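Local coordinates for protein intermedilysin (Streptococcus intermedius, PDB 5IMW) that probably lyses host cells by binding cholesterol-containing membranes, changing shape and assembling into an oligomeric pore, at residues L365-V379 / N402-F416. Residues are numbered along the deposited sequence; the frame is centred on the assembly and turned at random.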
ATOM      1  N   LEU A 365     -35.939   0.991 -15.621  1.00 86.80           N
ATOM      2  CA  LEU A 365     -36.796   1.551 -14.583  1.00 90.60           C
ATOM      3  C   LEU A 365     -38.242   1.268 -14.949  1.00 88.23           C
ATOM      4  O   LEU A 365     -38.708   1.686 -16.014  1.00 81.92           O
ATOM      5  CB  LEU A 365     -36.562   3.056 -14.424  1.00 87.88           C
ATOM      6  CG  LEU A 365     -37.669   3.845 -13.721  1.00102.28           C
ATOM      7  CD1 LEU A 365     -37.992   3.253 -12.358  1.00101.60           C
ATOM      8  CD2 LEU A 365     -37.271   5.308 -13.578  1.00 95.87           C
ATOM      9  N   THR A 366     -38.942   0.560 -14.070  1.00 94.13           N
ATOM     10  CA  THR A 366     -40.338   0.204 -14.263  1.00 93.19           C
ATOM     11  C   THR A 366     -41.205   1.088 -13.375  1.00 94.46           C
ATOM     12  O   THR A 366     -40.958   1.193 -12.168  1.00 98.81           O
ATOM     13  CB  THR A 366     -40.562  -1.277 -13.938  1.00 92.19           C
ATOM     14  OG1 THR A 366     -40.119  -2.084 -15.038  1.00101.52           O
ATOM     15  CG2 THR A 366     -42.028  -1.574 -13.652  1.00104.74           C
ATOM     16  N   LEU A 367     -42.209   1.721 -13.973  1.00 93.24           N
ATOM     17  CA  LEU A 367     -43.171   2.535 -13.244  1.00 95.21           C
ATOM     18  C   LEU A 367     -44.497   1.792 -13.180  1.00 96.72           C
ATOM     19  O   LEU A 367     -44.993   1.315 -14.205  1.00 92.96           O
ATOM     20  CB  LEU A 367     -43.369   3.898 -13.912  1.00 91.06           C
ATOM     21  CG  LEU A 367     -42.164   4.512 -14.626  1.00 99.95           C
ATOM     22  CD1 LEU A 367     -42.523   5.883 -15.190  1.00101.85           C
ATOM     23  CD2 LEU A 367     -40.972   4.631 -13.690  1.00105.22           C
ATOM     24  N   ASN A 368     -45.061   1.688 -11.979  1.00 99.67           N
ATOM     25  CA  ASN A 368     -46.330   1.007 -11.768  1.00105.80           C
ATOM     26  C   ASN A 368     -47.267   1.912 -10.986  1.00116.80           C
ATOM     27  O   ASN A 368     -46.834   2.652 -10.099  1.00123.12           O
ATOM     28  CB  ASN A 368     -46.138  -0.317 -11.013  1.00105.10           C
ATOM     29  CG  ASN A 368     -45.275  -1.309 -11.773  1.00100.98           C
ATOM     30  OD1 ASN A 368     -44.775  -1.012 -12.857  1.00103.00           O
ATOM     31  ND2 ASN A 368     -45.094  -2.492 -11.202  1.00109.99           N
ATOM     32  N   HIS A 369     -48.556   1.854 -11.321  1.00109.97           N
ATOM     33  CA  HIS A 369     -49.576   2.624 -10.619  1.00117.27           C
ATOM     34  C   HIS A 369     -50.804   1.745 -10.445  1.00131.46           C
ATOM     35  O   HIS A 369     -51.436   1.362 -11.433  1.00124.72           O
ATOM     36  CB  HIS A 369     -49.937   3.903 -11.383  1.00120.76           C
ATOM     37  CG  HIS A 369     -50.986   4.733 -10.712  1.00128.34           C
ATOM     38  ND1 HIS A 369     -51.451   4.469  -9.442  1.00131.32           N
ATOM     39  CD2 HIS A 369     -51.664   5.826 -11.140  1.00135.59           C
ATOM     40  CE1 HIS A 369     -52.368   5.362  -9.115  1.00135.68           C
ATOM     41  NE2 HIS A 369     -52.515   6.199 -10.128  1.00141.31           N
ATOM     42  N   ASP A 370     -51.138   1.428  -9.193  1.00131.29           N
ATOM     43  CA  ASP A 370     -52.302   0.607  -8.870  1.00146.58           C
ATOM     44  C   ASP A 370     -53.142   1.312  -7.805  1.00137.11           C
ATOM     45  O   ASP A 370     -53.333   0.828  -6.689  1.00133.07           O
ATOM     46  CB  ASP A 370     -51.881  -0.788  -8.417  1.00141.50           C
ATOM     47  CG  ASP A 370     -51.571  -1.707  -9.582  1.00143.40           C
ATOM     48  OD1 ASP A 370     -52.308  -1.659 -10.590  1.00138.61           O
ATOM     49  OD2 ASP A 370     -50.589  -2.474  -9.493  1.00135.45           O
ATOM     50  N   GLY A 371     -53.653   2.486  -8.171  1.00119.34           N
ATOM     51  CA  GLY A 371     -54.563   3.215  -7.316  1.00127.74           C
ATOM     52  C   GLY A 371     -55.694   3.797  -8.140  1.00127.82           C
ATOM     53  O   GLY A 371     -55.585   3.972  -9.355  1.00137.42           O
ATOM     54  N   ALA A 372     -56.791   4.100  -7.449  1.00127.25           N
ATOM     55  CA  ALA A 372     -57.976   4.637  -8.103  1.00129.57           C
ATOM     56  C   ALA A 372     -57.876   6.151  -8.247  1.00146.39           C
ATOM     57  O   ALA A 372     -58.895   6.848  -8.234  1.00155.45           O
ATOM     58  CB  ALA A 372     -59.231   4.272  -7.308  1.00122.85           C
ATOM     59  N   PHE A 373     -56.658   6.669  -8.386  1.00135.49           N
ATOM     60  CA  PHE A 373     -56.400   8.094  -8.240  1.00139.97           C
ATOM     61  C   PHE A 373     -55.534   8.584  -9.387  1.00137.86           C
ATOM     62  O   PHE A 373     -54.620   7.885  -9.834  1.00134.07           O
ATOM     63  CB  PHE A 373     -55.736   8.354  -6.889  1.00128.89           C
ATOM     64  CG  PHE A 373     -56.168   7.380  -5.842  1.00136.30           C
ATOM     65  CD1 PHE A 373     -57.498   7.317  -5.465  1.00133.04           C
ATOM     66  CD2 PHE A 373     -55.270   6.495  -5.274  1.00152.65           C
ATOM     67  CE1 PHE A 373     -57.924   6.414  -4.529  1.00134.02           C
ATOM     68  CE2 PHE A 373     -55.694   5.585  -4.329  1.00159.34           C
ATOM     69  CZ  PHE A 373     -57.028   5.543  -3.967  1.00144.19           C
ATOM     70  N   VAL A 374     -55.834   9.791  -9.859  1.00124.04           N
ATOM     71  CA  VAL A 374     -55.197  10.307 -11.064  1.00110.73           C
ATOM     72  C   VAL A 374     -53.747  10.637 -10.744  1.00125.98           C
ATOM     73  O   VAL A 374     -53.459  11.407  -9.820  1.00124.09           O
ATOM     74  CB  VAL A 374     -55.939  11.538 -11.603  1.00138.56           C
ATOM     75  CG1 VAL A 374     -55.602  11.749 -13.082  1.00115.69           C
ATOM     76  CG2 VAL A 374     -57.441  11.403 -11.419  1.00122.10           C
ATOM     77  N   ALA A 375     -52.827  10.045 -11.499  1.00125.02           N
ATOM     78  CA  ALA A 375     -51.401  10.270 -11.328  1.00113.14           C
ATOM     79  C   ALA A 375     -50.803  10.828 -12.612  1.00115.99           C
ATOM     80  O   ALA A 375     -51.233  10.488 -13.719  1.00113.98           O
ATOM     81  CB  ALA A 375     -50.673   8.980 -10.943  1.00108.06           C
ATOM     82  N   ARG A 376     -49.801  11.690 -12.448  1.00108.32           N
ATOM     83  CA  ARG A 376     -49.091  12.303 -13.563  1.00109.88           C
ATOM     84  C   ARG A 376     -47.600  12.230 -13.281  1.00107.95           C
ATOM     85  O   ARG A 376     -47.152  12.639 -12.205  1.00119.17           O
ATOM     86  CB  ARG A 376     -49.531  13.758 -13.760  1.00105.52           C
ATOM     87  CG  ARG A 376     -50.374  14.003 -15.007  1.00107.35           C
ATOM     88  CD  ARG A 376     -49.549  14.599 -16.133  1.00110.43           C
ATOM     89  NE  ARG A 376     -50.388  15.164 -17.188  1.00122.68           N
ATOM     90  CZ  ARG A 376     -50.945  16.371 -17.142  1.00118.76           C
ATOM     91  NH1 ARG A 376     -50.767  17.156 -16.087  1.00115.54           N
ATOM     92  NH2 ARG A 376     -51.689  16.794 -18.156  1.00102.74           N
ATOM     93  N   PHE A 377     -46.836  11.705 -14.237  1.00110.15           N
ATOM     94  CA  PHE A 377     -45.410  11.477 -14.059  1.00105.89           C
ATOM     95  C   PHE A 377     -44.602  12.467 -14.886  1.00114.15           C
ATOM     96  O   PHE A 377     -45.002  12.863 -15.986  1.00116.80           O
ATOM     97  CB  PHE A 377     -45.013  10.053 -14.470  1.00103.26           C
ATOM     98  CG  PHE A 377     -45.539   8.972 -13.562  1.00108.00           C
ATOM     99  CD1 PHE A 377     -46.487   9.237 -12.588  1.00107.08           C
ATOM    100  CD2 PHE A 377     -45.070   7.677 -13.690  1.00108.64           C
ATOM    101  CE1 PHE A 377     -46.957   8.228 -11.765  1.00124.64           C
ATOM    102  CE2 PHE A 377     -45.534   6.667 -12.868  1.00116.24           C
ATOM    103  CZ  PHE A 377     -46.479   6.946 -11.905  1.00109.64           C
ATOM    104  N   TYR A 378     -43.455  12.865 -14.342  1.00104.80           N
ATOM    105  CA  TYR A 378     -42.443  13.595 -15.091  1.00101.87           C
ATOM    106  C   TYR A 378     -41.082  12.991 -14.770  1.00106.42           C
ATOM    107  O   TYR A 378     -40.776  12.713 -13.606  1.00105.82           O
ATOM    108  CB  TYR A 378     -42.455  15.093 -14.773  1.00101.30           C
ATOM    109  CG  TYR A 378     -43.779  15.775 -15.047  1.00105.90           C
ATOM    110  CD1 TYR A 378     -44.851  15.629 -14.176  1.00106.29           C
ATOM    111  CD2 TYR A 378     -43.954  16.570 -16.174  1.00101.29           C
ATOM    112  CE1 TYR A 378     -46.062  16.248 -14.423  1.00119.10           C
ATOM    113  CE2 TYR A 378     -45.164  17.194 -16.428  1.00 99.47           C
ATOM    114  CZ  TYR A 378     -46.213  17.029 -15.547  1.00107.10           C
ATOM    115  OH  TYR A 378     -47.421  17.646 -15.789  1.00124.55           O
ATOM    116  N   VAL A 379     -40.276  12.780 -15.807  1.00104.10           N
ATOM    117  CA  VAL A 379     -39.018  12.044 -15.693  1.00 91.36           C
ATOM    118  C   VAL A 379     -38.050  12.581 -16.737  1.00 91.54           C
ATOM    119  O   VAL A 379     -38.389  12.671 -17.921  1.00 91.75           O
ATOM    120  CB  VAL A 379     -39.232  10.527 -15.869  1.00 93.22           C
ATOM    121  CG1 VAL A 379     -37.925   9.820 -16.198  1.00 94.19           C
ATOM    122  CG2 VAL A 379     -39.847   9.927 -14.607  1.00 98.93           C
ATOM    123  N   ASN A 402     -44.303  11.371 -20.061  1.00 90.13           N
ATOM    124  CA  ASN A 402     -44.463  12.379 -19.023  1.00 97.28           C
ATOM    125  C   ASN A 402     -45.468  13.434 -19.463  1.00103.83           C
ATOM    126  O   ASN A 402     -45.614  13.723 -20.653  1.00102.86           O
ATOM    127  CB  ASN A 402     -43.123  13.038 -18.702  1.00104.37           C
ATOM    128  CG  ASN A 402     -42.151  12.088 -18.034  1.00 95.46           C
ATOM    129  OD1 ASN A 402     -40.960  12.097 -18.341  1.00 90.16           O
ATOM    130  ND2 ASN A 402     -42.645  11.282 -17.096  1.00 95.84           N
ATOM    131  N   GLY A 403     -46.162  14.012 -18.485  1.00105.51           N
ATOM    132  CA  GLY A 403     -47.159  15.020 -18.784  1.00108.52           C
ATOM    133  C   GLY A 403     -48.457  14.465 -19.322  1.00108.73           C
ATOM    134  O   GLY A 403     -49.160  15.160 -20.063  1.00111.04           O
ATOM    135  N   TYR A 404     -48.795  13.226 -18.970  1.00108.16           N
ATOM    136  CA  TYR A 404     -50.045  12.607 -19.380  1.00100.74           C
ATOM    137  C   TYR A 404     -50.711  11.963 -18.171  1.00105.17           C
ATOM    138  O   TYR A 404     -50.066  11.664 -17.164  1.00108.97           O
ATOM    139  CB  TYR A 404     -49.819  11.565 -20.486  1.00100.30           C
ATOM    140  CG  TYR A 404     -49.267  12.154 -21.769  1.00 98.53           C
ATOM    141  CD1 TYR A 404     -49.797  13.319 -22.306  1.00 92.21           C
ATOM    142  CD2 TYR A 404     -48.207  11.553 -22.435  1.00 97.99           C
ATOM    143  CE1 TYR A 404     -49.292  13.865 -23.474  1.00 85.01           C
ATOM    144  CE2 TYR A 404     -47.696  12.092 -23.602  1.00 92.41           C
ATOM    145  CZ  TYR A 404     -48.241  13.244 -24.116  1.00 82.69           C
ATOM    146  OH  TYR A 404     -47.728  13.774 -25.278  1.00 85.73           O
ATOM    147  N   ASN A 405     -52.020  11.758 -18.286  1.00105.46           N
ATOM    148  CA  ASN A 405     -52.821  11.220 -17.197  1.00105.29           C
ATOM    149  C   ASN A 405     -52.774   9.698 -17.221  1.00108.60           C
ATOM    150  O   ASN A 405     -52.845   9.080 -18.288  1.00 98.67           O
ATOM    151  CB  ASN A 405     -54.266  11.705 -17.307  1.00104.68           C
ATOM    152  CG  ASN A 405     -54.369  13.085 -17.927  1.00107.65           C
ATOM    153  OD1 ASN A 405     -54.377  13.229 -19.150  1.00121.01           O
ATOM    154  ND2 ASN A 405     -54.445  14.107 -17.086  1.00111.77           N
ATOM    155  N   ARG A 406     -52.654   9.099 -16.039  1.00117.16           N
ATOM    156  CA  ARG A 406     -52.470   7.663 -15.906  1.00107.20           C
ATOM    157  C   ARG A 406     -53.556   7.072 -15.013  1.00111.65           C
ATOM    158  O   ARG A 406     -54.102   7.749 -14.137  1.00109.67           O
ATOM    159  CB  ARG A 406     -51.080   7.344 -15.342  1.00108.84           C
ATOM    160  CG  ARG A 406     -49.940   7.977 -16.137  1.00105.29           C
ATOM    161  CD  ARG A 406     -49.914   7.473 -17.575  1.00 97.36           C
ATOM    162  NE  ARG A 406     -48.965   8.200 -18.414  1.00 92.08           N
ATOM    163  CZ  ARG A 406     -48.735   7.922 -19.694  1.00 87.67           C
ATOM    164  NH1 ARG A 406     -49.375   6.924 -20.288  1.00 89.30           N
ATOM    165  NH2 ARG A 406     -47.861   8.640 -20.381  1.00 81.78           N
ATOM    166  N   GLY A 407     -53.854   5.793 -15.245  1.00121.09           N
ATOM    167  CA  GLY A 407     -55.025   5.163 -14.666  1.00120.17           C
ATOM    168  C   GLY A 407     -54.759   4.049 -13.672  1.00139.32           C
ATOM    169  O   GLY A 407     -53.761   4.067 -12.946  1.00127.46           O
ATOM    170  N   ALA A 408     -55.658   3.061 -13.644  1.00135.39           N
ATOM    171  CA  ALA A 408     -55.668   2.066 -12.577  1.00123.85           C
ATOM    172  C   ALA A 408     -54.559   1.033 -12.742  1.00121.49           C
ATOM    173  O   ALA A 408     -53.796   0.781 -11.804  1.00131.96           O
ATOM    174  CB  ALA A 408     -57.033   1.375 -12.525  1.00129.22           C
ATOM    175  N   HIS A 409     -54.465   0.410 -13.912  1.00118.73           N
ATOM    176  CA  HIS A 409     -53.494  -0.652 -14.162  1.00117.25           C
ATOM    177  C   HIS A 409     -52.475  -0.171 -15.192  1.00109.10           C
ATOM    178  O   HIS A 409     -52.447  -0.625 -16.338  1.00106.10           O
ATOM    179  CB  HIS A 409     -54.211  -1.927 -14.629  1.00123.46           C
ATOM    180  CG  HIS A 409     -55.150  -2.499 -13.612  1.00125.74           C
ATOM    181  ND1 HIS A 409     -55.221  -2.029 -12.318  1.00131.41           N
ATOM    182  CD2 HIS A 409     -56.057  -3.502 -13.697  1.00118.67           C
ATOM    183  CE1 HIS A 409     -56.131  -2.716 -11.650  1.00128.57           C
ATOM    184  NE2 HIS A 409     -56.653  -3.615 -12.465  1.00110.38           N
ATOM    185  N   TYR A 410     -51.623   0.758 -14.769  1.00105.99           N
ATOM    186  CA  TYR A 410     -50.610   1.346 -15.636  1.00104.49           C
ATOM    187  C   TYR A 410     -49.238   0.793 -15.279  1.00 97.60           C
ATOM    188  O   TYR A 410     -48.827   0.840 -14.114  1.00100.38           O
ATOM    189  CB  TYR A 410     -50.607   2.871 -15.527  1.00107.02           C
ATOM    190  CG  TYR A 410     -49.594   3.529 -16.437  1.00100.46           C
ATOM    191  CD1 TYR A 410     -49.764   3.523 -17.814  1.00101.03           C
ATOM    192  CD2 TYR A 410     -48.466   4.153 -15.919  1.00 97.37           C
ATOM    193  CE1 TYR A 410     -48.840   4.119 -18.652  1.00 97.18           C
ATOM    194  CE2 TYR A 410     -47.537   4.752 -16.750  1.00 92.79           C
ATOM    195  CZ  TYR A 410     -47.730   4.731 -18.116  1.00 92.77           C
ATOM    196  OH  TYR A 410     -46.813   5.324 -18.950  1.00 87.91           O
ATOM    197  N   SER A 411     -48.533   0.276 -16.283  1.00 90.85           N
ATOM    198  CA  SER A 411     -47.185  -0.244 -16.094  1.00 86.45           C
ATOM    199  C   SER A 411     -46.396  -0.073 -17.381  1.00 91.31           C
ATOM    200  O   SER A 411     -46.821  -0.545 -18.439  1.00 91.72           O
ATOM    201  CB  SER A 411     -47.210  -1.719 -15.685  1.00 92.75           C
ATOM    202  OG  SER A 411     -45.899  -2.253 -15.642  1.00103.41           O
ATOM    203  N   THR A 412     -45.248   0.592 -17.281  1.00 91.28           N
ATOM    204  CA  THR A 412     -44.388   0.837 -18.428  1.00 92.92           C
ATOM    205  C   THR A 412     -42.933   0.754 -17.990  1.00 93.15           C
ATOM    206  O   THR A 412     -42.585   1.120 -16.864  1.00 89.22           O
ATOM    207  CB  THR A 412     -44.672   2.203 -19.063  1.00 89.72           C
ATOM    208  OG1 THR A 412     -43.702   2.472 -20.083  1.00 91.43           O
ATOM    209  CG2 THR A 412     -44.629   3.299 -18.014  1.00 88.48           C
ATOM    210  N   THR A 413     -42.085   0.274 -18.897  1.00 92.00           N
ATOM    211  CA  THR A 413     -40.681   0.010 -18.608  1.00 83.89           C
ATOM    212  C   THR A 413     -39.801   0.913 -19.460  1.00 84.58           C
ATOM    213  O   THR A 413     -39.947   0.959 -20.687  1.00 75.27           O
ATOM    214  CB  THR A 413     -40.345  -1.470 -18.854  1.00 86.27           C
ATOM    215  OG1 THR A 413     -40.207  -2.141 -17.596  1.00103.84           O
ATOM    216  CG2 THR A 413     -39.054  -1.648 -19.662  1.00 91.98           C
ATOM    217  N   LEU A 414     -38.885   1.618 -18.806  1.00 96.34           N
ATOM    218  CA  LEU A 414     -37.891   2.448 -19.470  1.00 91.62           C
ATOM    219  C   LEU A 414     -36.549   1.737 -19.398  1.00 78.86           C
ATOM    220  O   LEU A 414     -36.112   1.346 -18.312  1.00 85.41           O
ATOM    221  CB  LEU A 414     -37.794   3.822 -18.810  1.00 90.25           C
ATOM    222  CG  LEU A 414     -39.124   4.542 -18.596  1.00 86.38           C
ATOM    223  CD1 LEU A 414     -39.237   5.076 -17.177  1.00 94.60           C
ATOM    224  CD2 LEU A 414     -39.272   5.660 -19.597  1.00 94.34           C
ATOM    225  N   ARG A 415     -35.901   1.567 -20.546  1.00 72.29           N
ATOM    226  CA  ARG A 415     -34.654   0.812 -20.634  1.00 84.35           C
ATOM    227  C   ARG A 415     -33.532   1.775 -21.014  1.00 81.12           C
ATOM    228  O   ARG A 415     -33.389   2.151 -22.181  1.00 77.32           O
ATOM    229  CB  ARG A 415     -34.785  -0.336 -21.632  1.00 73.42           C
ATOM    230  CG  ARG A 415     -35.949  -1.281 -21.327  1.00 89.92           C
ATOM    231  CD  ARG A 415     -35.596  -2.743 -21.582  1.00109.30           C
ATOM    232  NE  ARG A 415     -36.614  -3.429 -22.373  1.00107.24           N
ATOM    233  CZ  ARG A 415     -36.509  -4.683 -22.800  1.00112.27           C
ATOM    234  NH1 ARG A 415     -35.428  -5.398 -22.512  1.00106.05           N
ATOM    235  NH2 ARG A 415     -37.484  -5.222 -23.516  1.00101.58           N
ATOM    236  N   PHE A 416     -32.738   2.168 -20.021  1.00 77.30           N
ATOM    237  CA  PHE A 416     -31.610   3.061 -20.230  1.00 74.88           C
ATOM    238  C   PHE A 416     -30.344   2.264 -20.515  1.00 77.29           C
ATOM    239  O   PHE A 416     -30.158   1.153 -20.013  1.00 80.18           O
ATOM    240  CB  PHE A 416     -31.376   3.943 -19.000  1.00 75.53           C
ATOM    241  CG  PHE A 416     -32.594   4.687 -18.536  1.00 68.88           C
ATOM    242  CD1 PHE A 416     -33.108   5.741 -19.272  1.00 80.31           C
ATOM    243  CD2 PHE A 416     -33.211   4.346 -17.344  1.00 69.59           C
ATOM    244  CE1 PHE A 416     -34.225   6.429 -18.836  1.00 86.43           C
ATOM    245  CE2 PHE A 416     -34.326   5.032 -16.901  1.00 81.07           C
ATOM    246  CZ  PHE A 416     -34.833   6.074 -17.648  1.00 89.13           C
TER
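Leu-365, Leu-367 and Leu-414 meet inside the C-terminal beta-sandwich domain of this cholesterol-dependent cytolysin, where each segment runs from one sheet to the other. Strand 365-369 pairs antiparallel with strand 410-414, at 164° between their directions; beyond the turns, Ala-375 pairs with Arg-406 in the second sheet.

Leu-365 and Leu-414 are hydrogen-bonded partners whose side chains run alongside each other in the same direction. CD1 of Leu-414 reaches CG of Leu-365 at 4.0 Å and CD2 of Leu-367, whose side chain slants across it, at 3.9 Å. Trp-399 of the facing sheet packs on Leu-367 and Leu-414. Phe-416 brings a ring edge, CE2, to CB of Leu-365.

On the other face of the sheet, OG1 of Thr-366 is hydrogen-bonded to OG1 of Thr-413.

At the turns, with chi1 at 180°, CG of His-369 lies opposite the backbone N and the imidazole turns inward, where the carbonyl O of Gly-407 lies over one ring face, 3.3 Å from CD2. NE2 donates to Phe-373 O, 2.7 Å away and close to the ring plane, which holds the ring's rotation.

Beside strand 375-379, the backbone N of Gly-403 lies over one face of the Tyr-378 ring, toward its rim, and CA of Gly-403 is 3.8 Å from CE2 of Tyr-378.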